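Local atomic coordinates of cellulose binding domain-containing protein (Clostridium clariflavum, PDB entry 4B96), a protein that probably binds cellulose through this calcium-containing family 3b carbohydrate-binding module, one piece of a longer, probably membrane-anchored protein assigned to a biomass-sensing system. Residues I35-R38 / N39-V42. Numbering follows the deposited sequence.
Sequences IDLR and NVKV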
loop_
_atom_site.group_PDB
_atom_site.type_symbol
_atom_site.label_atom_id
_atom_site.label_comp_id
_atom_site.label_asym_id
_atom_site.label_seq_id
_atom_site.Cartn_x
_atom_site.Cartn_y
_atom_site.Cartn_z
ATOM N N ILE A 35 18.746 6.933 0.745
ATOM C CA ILE A 35 17.896 6.328 1.775
ATOM C C ILE A 35 18.742 5.582 2.802
ATOM O O ILE A 35 19.492 4.663 2.451
ATOM C CB ILE A 35 16.888 5.361 1.163
ATOM C CG1 ILE A 35 15.845 6.181 0.401
ATOM C CG2 ILE A 35 16.167 4.523 2.289
ATOM C CD1 ILE A 35 14.904 5.320 -0.435
ATOM N N ASP A 36 18.623 5.997 4.065
ATOM C CA ASP A 36 19.388 5.355 5.136
ATOM C C ASP A 36 18.699 4.071 5.606
ATOM O O ASP A 36 17.674 4.133 6.304
ATOM C CB ASP A 36 19.498 6.329 6.300
ATOM C CG ASP A 36 20.436 5.829 7.394
ATOM O OD1 ASP A 36 20.913 4.664 7.317
ATOM O OD2 ASP A 36 20.680 6.615 8.338
ATOM N N LEU A 37 19.234 2.906 5.221
ATOM C CA LEU A 37 18.596 1.639 5.571
ATOM C C LEU A 37 18.625 1.341 7.087
ATOM O O LEU A 37 17.951 0.430 7.564
ATOM C CB LEU A 37 19.250 0.486 4.796
ATOM C CG LEU A 37 18.901 0.503 3.306
ATOM C CD1 LEU A 37 19.541 -0.677 2.642
ATOM C CD2 LEU A 37 17.401 0.407 3.154
ATOM N N ARG A 38 19.407 2.097 7.831
ATOM C CA ARG A 38 19.357 1.928 9.296
ATOM C C ARG A 38 17.978 2.286 9.866
ATOM O O ARG A 38 17.644 1.900 10.971
ATOM C CB ARG A 38 20.433 2.749 9.990
ATOM C CG ARG A 38 21.832 2.198 9.728
ATOM C CD ARG A 38 22.882 3.110 10.363
ATOM N NE ARG A 38 22.690 4.475 9.865
ATOM C CZ ARG A 38 23.244 5.564 10.394
ATOM N NH1 ARG A 38 24.025 5.464 11.469
ATOM N NH2 ARG A 38 23.008 6.755 9.847
ATOM N N ASN A 39 17.173 3.002 9.095
ATOM C CA ASN A 39 15.837 3.357 9.550
ATOM C C ASN A 39 14.732 2.575 8.859
ATOM O O ASN A 39 13.557 2.931 8.991
ATOM C CB ASN A 39 15.597 4.835 9.320
ATOM C CG ASN A 39 16.533 5.698 10.113
ATOM O OD1 ASN A 39 16.909 5.367 11.236
ATOM N ND2 ASN A 39 16.918 6.817 9.528
ATOM N N VAL A 40 15.097 1.507 8.148
ATOM C CA VAL A 40 14.160 0.797 7.310
ATOM C C VAL A 40 13.897 -0.600 7.802
ATOM O O VAL A 40 14.816 -1.331 8.117
ATOM C CB VAL A 40 14.688 0.736 5.857
ATOM C CG1 VAL A 40 13.882 -0.223 4.987
ATOM C CG2 VAL A 40 14.691 2.157 5.266
ATOM N N LYS A 41 12.623 -0.974 7.897
ATOM C CA LYS A 41 12.242 -2.362 8.194
ATOM C C LYS A 41 11.423 -2.911 7.027
ATOM O O LYS A 41 10.565 -2.188 6.436
ATOM C CB LYS A 41 11.307 -2.344 9.428
ATOM C CG LYS A 41 12.007 -2.003 10.689
ATOM C CD LYS A 41 11.041 -1.749 11.837
ATOM C CE LYS A 41 11.856 -1.173 13.042
ATOM N NZ LYS A 41 11.089 -1.167 14.342
ATOM N N VAL A 42 11.591 -4.192 6.732
ATOM C CA VAL A 42 10.801 -4.817 5.687
ATOM C C VAL A 42 10.150 -6.054 6.299
ATOM O O VAL A 42 10.834 -6.800 7.041
ATOM C CB VAL A 42 11.706 -5.220 4.497
ATOM C CG1 VAL A 42 10.910 -5.869 3.337
ATOM C CG2 VAL A 42 12.457 -3.989 3.962
HETATM O O HOH W 1 17.011 -1.195 9.676
#
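Asn39 N donates to Asp36 O at 3.1 Å, closing the tight 3-10 turn that carries the chain from strand 35-36 into strand 40-47. The bond is nearly straight at hydrogen (166°). One residue on, Val40 N reaches Leu37 O at 3.1 Å, and these successive i to i+3 bonds fit the 3-10 geometry of Leu37 and Arg38. A water lies 2.8 Å from Leu37 O and 2.7 Å from Val40 O, where it can link the two carbonyls.

Charged groups brace the outer side. A chi1 of -172° carries CG of Asp36 away from the backbone N and beside the residue's own carbonyl carbon, where OD1 accepts from Arg38 N at 3.0 Å, an Asx turn. The guanidinium of Arg38 meets the same carboxylate side-on: NE bonds to the syn lone pair of OD1, while NH2 forms a salt bridge with OD2 at 2.8 Å.

Apolar contacts occupy the inner side. Leu37 CD2 packs against Val40 CB at 3.8 Å, and Val40 CG2 lies 4.1 Å from Ile35 CG2, the two side chains crossing nearly perpendicularly. Leu37 and Val40 both also touch Ile27 of strand 20-29, in the facing sheet of the beta-sandwich.

OD1 takes two bonds, from Arg38 N and NE, and OD2 takes NH2; together they probably stabilise the Asp36 carboxylate as an anion, fixing the turn's polar side while its aliphatic side joins the core.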